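Local structure of antigen MTB48, Mycobacterial protein (Mycobacterium smegmatis, 4WJ1) at residues L8-P13 / G79-I84; D138-A143 / N253-L258; K57-A62 / L120-M125; T34-L39 / T151-M156; G67-A72 / P284-L289. The protein is exported by the ESX-1 type VII secretion system and probably takes part in DNA conjugation in the recipient strain, the present part comprising its PE- and PPE-like helical regions. All coordinates share one frame; numbering follows the deposited sequence.

In the fold
The five contacts mark out the length of an elongated all-helical bundle, with contacts 1 and 2 toward opposite ends and their centres 77 Å apart. Helix 40-96 is common to three of them: going along it, it takes part in contacts 3, 5 and 1, and the centre of contact 5 is 17 Å from that of each of the other two. Contacts 3 and 5 secure loops that run alongside this helix. Contact 4, 27 Å from contact 3 between centres, joins the PE-like and PPE-like regions, and contact 2 lies 22 Å beyond it, centre to centre. Contact 1 adjoins Trp184, where the probable export signal is assembled.

Contact 1 of 5, residues L8-P13 / G79-I84; sequences LQYELP and GAYQKI
Two family motifs come together beside this contact: Tyr81 begins a YxxxE sequence that ends at Glu85, and its hydroxyl is hydrogen-bonded to the indole nitrogen of Trp184 in the WxG turn. In type VII substrates such a pairing probably forms part of the export signal, and residues 8-13 lie against its tyrosine at the N-terminal end of the chain. Tyr81 is the centre of the packing. Its ring, carried with CG anti to the carbonyl carbon, makes an offset stack with the ring of Tyr10, the centroids 4.5 Å apart and the planes only 8° from parallel. The offset places the methylene of Tyr81 over the other ring, CB lying 3.6 Å from the Tyr10 centroid almost on its normal, a CH-pi contact. Tyr10 is set for this by a first torsion of 44°, with CG in the crowded position between the backbone N and the carbonyl carbon. Its OH reaches along the helix to Ile84, 3.6 Å from CG2, where the branch methyl rests against the phenol oxygen.

Leu12, two residues on and in the first turn of helix 12-22, also meets Tyr81. One of its two methyls, CD2, touches Tyr81 CB at 3.8 Å. A forked apolar side chain suits this place because its other branch can meet a second residue: Gln82, whose base points away from the loop, bends back at chi2 so that its amide crosses Leu12 at about a right angle, NE2 standing 3.5 Å from CD1.

Contact 2 of 5, residues D138-A143 / N253-L258; sequences DWEAAA and NAWAML
Within the PPE-like part of the helical bundle, the start of helix 139-147 leans against helix 248-272; the short segments cross at 50° with their axes 11.4 Å apart, a separation suited to large aromatic side chains between them.

Aromatic contact dominates. Trp139 turns the edge of its indole toward the face of Trp255 in an edge-to-face pair, the centroids of the five-membered rings 4.5 Å apart and their planes at 64°. Its NE1 stands over the Trp255 ring near the rim, 3.2 Å from Trp255 NE1; both nitrogens are donors, so the closeness is packing and not a hydrogen bond.

Apolar contact secures the flat sides of Trp139. Its CG occupies the crowded position between backbone N and carbonyl carbon, which lays the indole across the neighbouring helix. Leu258 CB sits over one face in a CH-pi contact, while the methylene CG of Glu140 lies over the opposite face. Leu258 also sends CD1 to Trp139 CZ2, at 3.7 Å. Val237 and Phe240 of helix 234-242 pack nearby.

Polar groups line the rim. Carboxylates suit the edge of Trp255, which probably carries a partial positive charge: Asp138 OD2 comes to 3.4 Å from Trp255 CZ2, and Glu140 OE2 lies near the same ring's plane beside NE1. Asp138 is also the N-cap of helix 139-147. Its OD1 receives a weak bond from Glu140 N and, on the anti lone pair, a nearly straight one of 3.0 Å from Ala141 N.

Contact 3 of 5, residues K57-A62 / L120-M125; sequences KATFAA and LAIPSM
Small residues make one side of helix 40-96 shallow here, and the passing chain of residues 120-125 fills it with larger apolar groups. Ala58 and Ala62, one turn apart, are the low places. Between them comes Ile122, directed at the helix: CG1, anti to its carbonyl carbon, and CD1 both rest on the methyl of Ala62, CG1 at 3.7 Å from Ala62 CB. The other branch, CG2, leans toward Thr59, whose hydroxyl is occupied by Lys55 O. Leu120 sits beyond it and lets one methyl, CD2, drop onto the backbone of Ala61, 3.4 Å from Ala61 O. Over Ala58 the ring of Pro123 presents CD at 4.1 Å from Ala58 CB, and Met125, present as selenomethionine, curls its CE back to the same methyl.

Two waters fill in where the backbones do not meet directly. One donates to Ala58 O and, at 2.9 Å, to Ala121 O; the second donates to Ala62 O and accepts from Leu120 N. Both helix carbonyls thereby gain a partner beyond the helix. This is an extended linker laid over an alanine-rich helix of the PE-like region, packing along the outside of an elongated helical bundle.

Contact 4 of 5, residues T34-L39 / T151-M156; sequences TKPDEL and TQALSM
Thr151 and Gln152 form the turn that leads into helix 154-178, and their side chains point away from the loop of residues 34-39. Ala153, the N-cap residue, has a left-handed backbone conformation (phi 48°, psi 44°), and its small methyl allows close approach: Ala153 CB lies 3.8 Å from Pro36 CB and equally near Pro36 CG. The stiff proline ring offers its CB-CG edge, with no polar atom, to the methyl.

Ser155 supplies a direct hydrogen bond. With OG anti to the backbone N, the hydroxyl reaches out to accept from Thr34 N at 2.7 Å, and the bond is nearly straight at 165°. Met156, modelled as selenomethionine, bends at chi2 and chi3; its CG lies 3.6 Å from Thr34 O and also meets Pro36 CD. A water accepts from Met156 N at 3.2 Å and donates to Thr34 O at 2.7 Å, so a helix-start amide and a loop carbonyl share one partner.

Farther along the loop, Asp37 OD1 receives Leu39 N in an Asx turn just before helix 40-96. The contact thus joins the beginnings of two long helices, one from each half of the PE- and PPE-like helical bundle.

Contact 5 of 5, residues G67-A72 / P284-L289; sequences GERIAA and PSIGGL
Arg69 leaves helix 40-96 with CG anti to its carbonyl carbon and CD anti to its CA (chi2 -173°), then bends at chi3 (66°), which brings the guanidinium end-on to the loop of residues 284-289. Ile286 has CG1 anti to its backbone N (chi1 -166°), so that CG2, in the crowded position, is the branch turned to Arg69 and Ile70.

Both terminal nitrogens of Arg69 close on a single oxygen. NH1 donates to Ile286 O at 2.9 Å, in the carbonyl plane on a lone pair, and NH2 donates to that same Ile286 O at 3.2 Å, nearly along the C=O axis. The oxygen lies close to the guanidinium plane, so the flat cation meets it at its edge. An arginine suits this place because it has two N-H groups side by side with which to hold one carbonyl.

Carbon atoms of the loop pack round this grip. Ile286 CG2 comes to 3.6 Å from Arg69 NH1 and to 4.2 Å from Ile70 CG1, the two isoleucines crossing at about a right angle, while Ser285 CB touches Arg69 NH1 at 3.7 Å. Ala195 of helix 187-230 meets Ile286 as well.

Arg69 has further partners: NE bonds to Pro117 O, and NH1 forms a salt bridge with Glu66, which takes the hydroxyl of Ser285 on its other oxygen. A largely buried positive charge is thus met by one carboxylate and two backbone carbonyls, which probably keeps it ionised and ties two separate loops to the PE-like helix.

Contact 1 of 5, residues L8-P13 / G79-I84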
# COMPACT_ATOMS: atom_id res chain seq x y z
N LEU A 8 -14.76 -6.38 34.45
CA LEU A 8 -15.42 -6.37 33.16
C LEU A 8 -16.59 -5.37 33.12
O LEU A 8 -17.58 -5.52 33.84
CB LEU A 8 -15.90 -7.77 32.81
CG LEU A 8 -16.76 -7.87 31.54
CD1 LEU A 8 -16.05 -7.27 30.32
CD2 LEU A 8 -17.16 -9.31 31.26
N GLN A 9 -16.44 -4.36 32.27
CA GLN A 9 -17.50 -3.40 31.96
C GLN A 9 -17.69 -3.38 30.46
O GLN A 9 -16.72 -3.46 29.70
CB GLN A 9 -17.16 -1.97 32.43
CG GLN A 9 -16.69 -1.83 33.85
CD GLN A 9 -17.79 -2.12 34.84
OE1 GLN A 9 -18.94 -1.72 34.63
NE2 GLN A 9 -17.45 -2.81 35.92
N TYR A 10 -18.94 -3.26 30.01
CA TYR A 10 -19.21 -3.10 28.59
C TYR A 10 -20.47 -2.30 28.38
O TYR A 10 -21.39 -2.38 29.18
CB TYR A 10 -19.36 -4.45 27.91
CG TYR A 10 -20.20 -5.38 28.74
CD1 TYR A 10 -21.59 -5.33 28.68
CD2 TYR A 10 -19.61 -6.28 29.61
CE1 TYR A 10 -22.36 -6.16 29.45
CE2 TYR A 10 -20.37 -7.12 30.39
CZ TYR A 10 -21.74 -7.06 30.31
OH TYR A 10 -22.50 -7.90 31.09
N GLU A 11 -20.51 -1.54 27.30
CA GLU A 11 -21.77 -1.00 26.84
C GLU A 11 -21.98 -1.53 25.45
O GLU A 11 -21.19 -1.24 24.54
CB GLU A 11 -21.77 0.52 26.90
CG GLU A 11 -22.02 1.03 28.32
CD GLU A 11 -21.34 2.36 28.61
OE1 GLU A 11 -21.03 3.10 27.65
OE2 GLU A 11 -21.11 2.66 29.81
N LEU A 12 -23.02 -2.34 25.28
CA LEU A 12 -23.21 -3.06 24.02
C LEU A 12 -23.31 -2.13 22.79
O LEU A 12 -22.70 -2.43 21.77
CB LEU A 12 -24.44 -3.97 24.13
CG LEU A 12 -24.33 -5.00 25.26
CD1 LEU A 12 -25.66 -5.72 25.46
CD2 LEU A 12 -23.21 -6.01 24.97
N PRO A 13 -24.07 -1.02 22.88
CA PRO A 13 -24.06 -0.13 21.71
C PRO A 13 -22.67 0.40 21.39
O PRO A 13 -22.32 0.52 20.22
CB PRO A 13 -24.99 1.01 22.12
CG PRO A 13 -25.90 0.41 23.14
CD PRO A 13 -25.07 -0.59 23.89
N GLY A 79 -21.78 -10.44 21.82
CA GLY A 79 -22.74 -11.53 21.86
C GLY A 79 -22.63 -12.27 23.17
O GLY A 79 -23.63 -12.65 23.77
N ALA A 80 -21.39 -12.47 23.60
CA ALA A 80 -21.10 -13.13 24.86
C ALA A 80 -21.60 -12.29 26.04
O ALA A 80 -22.16 -12.82 27.00
CB ALA A 80 -19.61 -13.41 24.99
N TYR A 81 -21.40 -10.97 25.96
CA TYR A 81 -21.82 -10.10 27.05
C TYR A 81 -23.34 -10.06 27.11
O TYR A 81 -23.92 -9.94 28.20
CB TYR A 81 -21.24 -8.69 26.90
CG TYR A 81 -19.73 -8.67 26.83
CD1 TYR A 81 -18.97 -9.64 27.48
CD2 TYR A 81 -19.05 -7.70 26.10
CE1 TYR A 81 -17.59 -9.64 27.41
CE2 TYR A 81 -17.68 -7.69 26.02
CZ TYR A 81 -16.95 -8.66 26.68
OH TYR A 81 -15.58 -8.65 26.60
N GLN A 82 -23.97 -10.17 25.95
CA GLN A 82 -25.42 -10.24 25.90
C GLN A 82 -25.92 -11.45 26.71
O GLN A 82 -26.89 -11.35 27.46
CB GLN A 82 -25.93 -10.34 24.46
CG GLN A 82 -27.44 -10.36 24.36
CD GLN A 82 -28.06 -9.07 24.86
OE1 GLN A 82 -28.67 -9.02 25.94
NE2 GLN A 82 -27.90 -8.00 24.08
N LYS A 83 -25.25 -12.58 26.56
CA LYS A 83 -25.67 -13.78 27.27
C LYS A 83 -25.43 -13.60 28.76
O LYS A 83 -26.25 -14.01 29.58
CB LYS A 83 -24.94 -15.01 26.75
CG LYS A 83 -25.70 -15.75 25.65
CD LYS A 83 -26.54 -16.90 26.24
CE LYS A 83 -26.95 -17.92 25.17
NZ LYS A 83 -27.54 -19.17 25.76
N ILE A 84 -24.31 -12.97 29.10
CA ILE A 84 -23.98 -12.73 30.50
C ILE A 84 -25.06 -11.85 31.12
O ILE A 84 -25.52 -12.10 32.23
CB ILE A 84 -22.58 -12.09 30.64
CG1 ILE A 84 -21.52 -13.18 30.52
CG2 ILE A 84 -22.43 -11.35 31.94
CD1 ILE A 84 -20.11 -12.66 30.30

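Contact 2 of 5, residues D138-A143 / N253-L258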
# COMPACT_ATOMS: atom_id res chain seq x y z
N ASP A 138 22.16 2.94 -30.85
CA ASP A 138 22.41 4.04 -31.77
C ASP A 138 21.61 5.28 -31.34
O ASP A 138 20.47 5.15 -30.91
CB ASP A 138 22.05 3.63 -33.19
CG ASP A 138 22.11 4.79 -34.16
OD1 ASP A 138 21.13 5.58 -34.22
OD2 ASP A 138 23.12 4.91 -34.88
N TRP A 139 22.20 6.47 -31.47
CA TRP A 139 21.57 7.66 -30.89
C TRP A 139 20.28 8.08 -31.61
O TRP A 139 19.35 8.56 -30.97
CB TRP A 139 22.55 8.84 -30.87
CG TRP A 139 22.89 9.47 -32.18
CD1 TRP A 139 23.94 9.15 -32.99
CD2 TRP A 139 22.21 10.56 -32.81
NE1 TRP A 139 23.95 9.97 -34.10
CE2 TRP A 139 22.90 10.84 -34.01
CE3 TRP A 139 21.08 11.31 -32.49
CZ2 TRP A 139 22.49 11.85 -34.88
CZ3 TRP A 139 20.68 12.32 -33.37
CH2 TRP A 139 21.38 12.57 -34.54
N GLU A 140 20.22 7.89 -32.92
CA GLU A 140 18.99 8.24 -33.63
C GLU A 140 17.92 7.23 -33.25
O GLU A 140 16.77 7.60 -32.98
CB GLU A 140 19.19 8.29 -35.14
CG GLU A 140 20.53 8.87 -35.58
CD GLU A 140 20.67 8.96 -37.10
OE1 GLU A 140 19.70 8.63 -37.81
OE2 GLU A 140 21.76 9.36 -37.58
N ALA A 141 18.30 5.96 -33.20
CA ALA A 141 17.39 4.90 -32.79
C ALA A 141 16.83 5.17 -31.41
O ALA A 141 15.65 4.95 -31.16
CB ALA A 141 18.08 3.56 -32.83
N ALA A 142 17.69 5.65 -30.50
CA ALA A 142 17.26 5.88 -29.13
C ALA A 142 16.40 7.14 -29.03
O ALA A 142 15.41 7.17 -28.30
CB ALA A 142 18.46 5.98 -28.21
N ALA A 143 16.78 8.18 -29.77
CA ALA A 143 16.01 9.42 -29.81
C ALA A 143 14.58 9.12 -30.27
O ALA A 143 13.61 9.64 -29.72
CB ALA A 143 16.68 10.44 -30.72
N ASN A 253 32.26 13.98 -37.10
CA ASN A 253 32.53 14.40 -35.73
C ASN A 253 31.22 14.73 -35.01
O ASN A 253 31.05 14.39 -33.84
CB ASN A 253 33.47 15.60 -35.70
CG ASN A 253 34.88 15.24 -36.14
OD1 ASN A 253 35.34 14.11 -35.93
ND2 ASN A 253 35.58 16.19 -36.76
N ALA A 254 30.31 15.36 -35.74
CA ALA A 254 28.97 15.63 -35.22
C ALA A 254 28.26 14.33 -34.84
O ALA A 254 27.67 14.24 -33.76
CB ALA A 254 28.17 16.38 -36.23
N TRP A 255 28.31 13.34 -35.72
CA TRP A 255 27.63 12.07 -35.46
C TRP A 255 28.20 11.47 -34.18
O TRP A 255 27.46 11.04 -33.31
CB TRP A 255 27.77 11.09 -36.62
CG TRP A 255 26.91 9.86 -36.44
CD1 TRP A 255 25.66 9.64 -36.96
CD2 TRP A 255 27.23 8.70 -35.66
NE1 TRP A 255 25.19 8.41 -36.56
CE2 TRP A 255 26.13 7.82 -35.76
CE3 TRP A 255 28.33 8.32 -34.89
CZ2 TRP A 255 26.10 6.57 -35.11
CZ3 TRP A 255 28.31 7.08 -34.25
CH2 TRP A 255 27.20 6.22 -34.36
N ALA A 256 29.52 11.48 -34.08
CA ALA A 256 30.21 10.93 -32.92
C ALA A 256 29.81 11.65 -31.64
O ALA A 256 29.52 11.01 -30.62
CB ALA A 256 31.70 11.01 -33.12
N MSE A 257 29.79 12.98 -31.69
CA MSE A 257 29.41 13.78 -30.53
C MSE A 257 28.01 13.45 -30.05
O MSE A 257 27.78 13.28 -28.86
CB MSE A 257 29.51 15.26 -30.84
CG MSE A 257 30.89 15.81 -30.72
SE MSE A 257 30.85 17.70 -31.12
CE MSE A 257 29.72 18.24 -29.63
N LEU A 258 27.08 13.36 -30.99
CA LEU A 258 25.70 13.04 -30.67
C LEU A 258 25.60 11.62 -30.14
O LEU A 258 24.82 11.34 -29.23
CB LEU A 258 24.80 13.24 -31.89
CG LEU A 258 24.72 14.70 -32.35
CD1 LEU A 258 24.39 14.80 -33.81
CD2 LEU A 258 23.68 15.43 -31.52

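Contact 3 of 5, residues K57-A62 / L120-M125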
# COMPACT_ATOMS: atom_id res chain seq x y z
N LYS A 57 -1.21 -2.91 -2.97
CA LYS A 57 -2.65 -3.03 -3.09
C LYS A 57 -3.14 -4.34 -2.50
O LYS A 57 -4.15 -4.36 -1.81
CB LYS A 57 -3.10 -2.89 -4.54
CG LYS A 57 -2.98 -1.46 -5.04
CD LYS A 57 -3.53 -1.28 -6.45
CE LYS A 57 -3.26 0.12 -6.97
NZ LYS A 57 -3.54 0.24 -8.45
N ALA A 58 -2.42 -5.43 -2.77
CA ALA A 58 -2.80 -6.74 -2.25
C ALA A 58 -2.67 -6.76 -0.72
O ALA A 58 -3.49 -7.35 -0.03
CB ALA A 58 -1.95 -7.82 -2.87
N THR A 59 -1.64 -6.09 -0.22
CA THR A 59 -1.37 -6.00 1.21
C THR A 59 -2.48 -5.22 1.89
O THR A 59 -2.94 -5.59 2.96
CB THR A 59 0.01 -5.35 1.47
OG1 THR A 59 1.03 -6.19 0.92
CG2 THR A 59 0.27 -5.16 2.95
N PHE A 60 -2.92 -4.14 1.24
CA PHE A 60 -3.99 -3.31 1.78
C PHE A 60 -5.25 -4.14 1.88
O PHE A 60 -6.03 -3.98 2.82
CB PHE A 60 -4.24 -2.09 0.90
CG PHE A 60 -3.06 -1.16 0.77
CD1 PHE A 60 -2.01 -1.21 1.67
CD2 PHE A 60 -3.02 -0.21 -0.25
CE1 PHE A 60 -0.92 -0.35 1.55
CE2 PHE A 60 -1.95 0.65 -0.38
CZ PHE A 60 -0.90 0.59 0.53
N ALA A 61 -5.47 -5.02 0.91
CA ALA A 61 -6.66 -5.88 0.93
C ALA A 61 -6.60 -6.84 2.13
O ALA A 61 -7.63 -7.15 2.72
CB ALA A 61 -6.80 -6.66 -0.36
N ALA A 62 -5.40 -7.31 2.47
CA ALA A 62 -5.25 -8.16 3.65
C ALA A 62 -5.57 -7.33 4.89
O ALA A 62 -6.24 -7.81 5.81
CB ALA A 62 -3.85 -8.72 3.73
N LEU A 120 -6.33 -12.84 5.25
CA LEU A 120 -6.37 -12.92 3.79
C LEU A 120 -4.99 -13.27 3.22
O LEU A 120 -3.97 -12.73 3.66
CB LEU A 120 -6.87 -11.60 3.20
CG LEU A 120 -7.03 -11.58 1.68
CD1 LEU A 120 -8.16 -12.51 1.24
CD2 LEU A 120 -7.25 -10.17 1.14
N ALA A 121 -4.95 -14.18 2.25
CA ALA A 121 -3.71 -14.50 1.55
C ALA A 121 -3.20 -13.30 0.76
O ALA A 121 -3.97 -12.62 0.08
CB ALA A 121 -3.91 -15.68 0.62
N ILE A 122 -1.90 -13.05 0.85
CA ILE A 122 -1.24 -12.03 0.04
C ILE A 122 -0.42 -12.71 -1.07
O ILE A 122 0.68 -13.22 -0.82
CB ILE A 122 -0.34 -11.12 0.90
CG1 ILE A 122 -1.12 -10.56 2.08
CG2 ILE A 122 0.28 -10.00 0.06
CD1 ILE A 122 -0.32 -9.63 2.95
N PRO A 123 -0.97 -12.73 -2.30
CA PRO A 123 -0.40 -13.49 -3.41
C PRO A 123 1.07 -13.18 -3.65
O PRO A 123 1.50 -12.04 -3.47
CB PRO A 123 -1.25 -13.05 -4.61
CG PRO A 123 -1.81 -11.75 -4.21
CD PRO A 123 -2.09 -11.88 -2.75
N SER A 124 1.83 -14.19 -4.05
CA SER A 124 3.24 -14.01 -4.36
C SER A 124 3.42 -13.35 -5.72
O SER A 124 2.85 -13.78 -6.73
CB SER A 124 3.97 -15.34 -4.32
OG SER A 124 3.94 -15.88 -3.01
N MSE A 125 4.20 -12.28 -5.73
CA MSE A 125 4.54 -11.61 -6.97
C MSE A 125 6.06 -11.54 -7.08
O MSE A 125 6.73 -11.05 -6.16
CB MSE A 125 3.90 -10.21 -7.02
CG MSE A 125 2.38 -10.24 -7.04
SE MSE A 125 1.45 -8.74 -6.18
CE MSE A 125 1.74 -9.21 -4.32
O HOH W 1 -4.18 -9.90 -0.79
O HOH W 2 -5.35 -10.61 6.55

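Contact 4 of 5, residues T34-L39 / T151-M156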
# COMPACT_ATOMS: atom_id res chain seq x y z
N THR A 34 1.11 3.95 -17.31
CA THR A 34 1.84 3.37 -18.43
C THR A 34 3.30 3.88 -18.51
O THR A 34 3.60 4.95 -17.99
CB THR A 34 1.12 3.64 -19.75
OG1 THR A 34 1.00 5.05 -19.95
CG2 THR A 34 -0.26 3.04 -19.71
N LYS A 35 4.18 3.08 -19.12
CA LYS A 35 5.57 3.44 -19.45
C LYS A 35 5.67 4.71 -20.29
O LYS A 35 4.89 4.88 -21.21
CB LYS A 35 6.24 2.34 -20.29
CG LYS A 35 6.69 1.15 -19.55
CD LYS A 35 6.52 -0.08 -20.41
CE LYS A 35 7.27 0.06 -21.69
NZ LYS A 35 7.31 -1.24 -22.41
N PRO A 36 6.67 5.56 -20.01
CA PRO A 36 6.92 6.76 -20.82
C PRO A 36 7.46 6.42 -22.20
O PRO A 36 7.18 7.13 -23.15
CB PRO A 36 7.96 7.54 -20.02
CG PRO A 36 8.10 6.83 -18.71
CD PRO A 36 7.59 5.45 -18.87
N ASP A 37 8.21 5.33 -22.31
CA ASP A 37 8.84 4.95 -23.57
C ASP A 37 9.22 3.48 -23.53
O ASP A 37 9.01 2.81 -22.52
CB ASP A 37 10.07 5.82 -23.85
CG ASP A 37 11.11 5.73 -22.73
OD1 ASP A 37 11.68 4.64 -22.52
OD2 ASP A 37 11.35 6.77 -22.05
N GLU A 38 9.81 2.99 -24.61
CA GLU A 38 10.10 1.56 -24.76
C GLU A 38 11.56 1.20 -24.50
O GLU A 38 11.98 0.09 -24.83
CB GLU A 38 9.71 1.08 -26.16
CG GLU A 38 8.24 1.14 -26.45
CD GLU A 38 7.45 0.17 -25.60
OE1 GLU A 38 7.89 -0.99 -25.49
OE2 GLU A 38 6.42 0.57 -25.03
N LEU A 39 12.34 2.12 -23.94
CA LEU A 39 13.71 1.80 -23.55
C LEU A 39 13.71 0.65 -22.55
O LEU A 39 12.79 0.53 -21.73
CB LEU A 39 14.41 3.01 -22.94
CG LEU A 39 14.70 4.15 -23.89
CD1 LEU A 39 15.15 5.37 -23.09
CD2 LEU A 39 15.75 3.72 -24.89
N THR A 151 7.36 11.98 -23.64
CA THR A 151 8.61 12.54 -23.14
C THR A 151 8.41 13.27 -21.83
O THR A 151 9.39 13.70 -21.19
CB THR A 151 9.24 13.50 -24.20
OG1 THR A 151 8.40 14.64 -24.39
CG2 THR A 151 9.38 12.79 -25.52
N GLN A 152 7.16 13.41 -21.40
CA GLN A 152 6.88 14.07 -20.13
C GLN A 152 6.53 13.08 -19.01
O GLN A 152 6.38 13.49 -17.85
CB GLN A 152 5.74 15.05 -20.29
CG GLN A 152 6.15 16.37 -20.89
CD GLN A 152 4.95 17.28 -21.05
OE1 GLN A 152 4.24 17.22 -22.06
NE2 GLN A 152 4.69 18.09 -20.04
N ALA A 153 6.38 11.81 -19.37
CA ALA A 153 6.04 10.75 -18.42
C ALA A 153 4.89 11.15 -17.53
O ALA A 153 4.93 10.95 -16.32
CB ALA A 153 7.24 10.38 -17.58
N LEU A 154 3.88 11.75 -18.15
CA LEU A 154 2.70 12.24 -17.44
C LEU A 154 1.95 11.16 -16.70
O LEU A 154 1.41 11.43 -15.62
CB LEU A 154 1.75 12.94 -18.42
CG LEU A 154 2.35 14.17 -19.09
CD1 LEU A 154 1.38 14.74 -20.11
CD2 LEU A 154 2.71 15.19 -18.03
N SER A 155 1.86 9.97 -17.28
CA SER A 155 1.18 8.85 -16.63
C SER A 155 1.89 8.50 -15.32
O SER A 155 1.28 8.49 -14.25
CB SER A 155 1.11 7.63 -17.54
OG SER A 155 0.40 6.57 -16.90
N MSE A 156 3.19 8.27 -15.42
CA MSE A 156 4.02 7.97 -14.27
C MSE A 156 3.96 9.09 -13.24
O MSE A 156 3.89 8.82 -12.04
CB MSE A 156 5.46 7.71 -14.70
CG MSE A 156 5.63 6.32 -15.32
SE MSE A 156 4.99 4.88 -14.14
CE MSE A 156 5.82 5.43 -12.49
O HOH W 3 4.48 7.47 -18.19

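Contact 5 of 5, residues G67-A72 / P284-L289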
# COMPACT_ATOMS: atom_id res chain seq x y z
N GLY A 67 -9.44 -5.64 9.57
CA GLY A 67 -10.35 -4.69 10.15
C GLY A 67 -11.67 -5.39 10.38
O GLY A 67 -12.29 -5.26 11.44
N GLU A 68 -12.07 -6.18 9.39
CA GLU A 68 -13.31 -6.94 9.49
C GLU A 68 -13.23 -8.02 10.57
O GLU A 68 -14.24 -8.34 11.17
CB GLU A 68 -13.64 -7.58 8.14
CG GLU A 68 -13.90 -6.56 7.05
CD GLU A 68 -13.78 -7.15 5.67
OE1 GLU A 68 -13.61 -6.37 4.71
OE2 GLU A 68 -13.86 -8.40 5.56
N ARG A 69 -12.04 -8.56 10.79
CA ARG A 69 -11.87 -9.60 11.80
C ARG A 69 -11.99 -9.01 13.20
O ARG A 69 -12.64 -9.60 14.07
CB ARG A 69 -10.54 -10.32 11.63
CG ARG A 69 -10.43 -11.06 10.31
CD ARG A 69 -9.18 -11.91 10.21
NE ARG A 69 -9.24 -12.99 11.18
CZ ARG A 69 -8.51 -13.04 12.29
NH1 ARG A 69 -7.66 -12.06 12.57
NH2 ARG A 69 -8.64 -14.06 13.12
N ILE A 70 -11.39 -7.84 13.41
CA ILE A 70 -11.52 -7.15 14.68
C ILE A 70 -12.99 -6.83 14.93
O ILE A 70 -13.48 -7.01 16.04
CB ILE A 70 -10.70 -5.86 14.72
CG1 ILE A 70 -9.21 -6.20 14.62
CG2 ILE A 70 -11.00 -5.07 15.99
CD1 ILE A 70 -8.31 -5.02 14.89
N ALA A 71 -13.69 -6.38 13.90
CA ALA A 71 -15.12 -6.09 14.03
C ALA A 71 -15.87 -7.33 14.48
O ALA A 71 -16.73 -7.27 15.35
CB ALA A 71 -15.71 -5.59 12.72
N ALA A 72 -15.55 -8.46 13.87
CA ALA A 72 -16.26 -9.68 14.14
C ALA A 72 -15.95 -10.16 15.56
O ALA A 72 -16.83 -10.66 16.26
CB ALA A 72 -15.89 -10.75 13.12
N PRO A 284 -1.38 -7.00 11.15
CA PRO A 284 -1.51 -7.89 12.31
C PRO A 284 -2.86 -8.59 12.27
O PRO A 284 -3.85 -8.01 11.82
CB PRO A 284 -1.41 -6.94 13.50
CG PRO A 284 -2.00 -5.66 12.96
CD PRO A 284 -1.54 -5.59 11.52
N SER A 285 -2.90 -9.83 12.73
CA SER A 285 -4.15 -10.56 12.77
C SER A 285 -4.53 -10.73 14.23
O SER A 285 -3.75 -11.27 15.00
CB SER A 285 -4.04 -11.92 12.06
OG SER A 285 -3.63 -11.76 10.71
N ILE A 286 -5.71 -10.25 14.61
CA ILE A 286 -6.18 -10.45 15.98
C ILE A 286 -6.45 -11.93 16.21
O ILE A 286 -6.84 -12.65 15.29
CB ILE A 286 -7.45 -9.65 16.27
CG1 ILE A 286 -7.71 -9.60 17.77
CG2 ILE A 286 -8.64 -10.24 15.53
CD1 ILE A 286 -8.92 -8.85 18.13
N GLY A 287 -6.25 -12.38 17.44
CA GLY A 287 -6.49 -13.77 17.77
C GLY A 287 -7.91 -14.00 18.23
O GLY A 287 -8.77 -14.46 17.48
N GLY A 288 -8.16 -13.68 19.48
CA GLY A 288 -9.41 -14.00 20.13
C GLY A 288 -9.33 -13.35 21.49
O GLY A 288 -8.23 -13.12 22.00
N LEU A 289 -10.47 -13.04 22.08
CA LEU A 289 -10.46 -12.23 23.28
C LEU A 289 -10.60 -13.10 24.51
O LEU A 289 -11.29 -14.11 24.47
CB LEU A 289 -11.59 -11.20 23.22
CG LEU A 289 -11.45 -10.34 21.96
CD1 LEU A 289 -12.63 -9.42 21.77
CD2 LEU A 289 -10.16 -9.55 22.06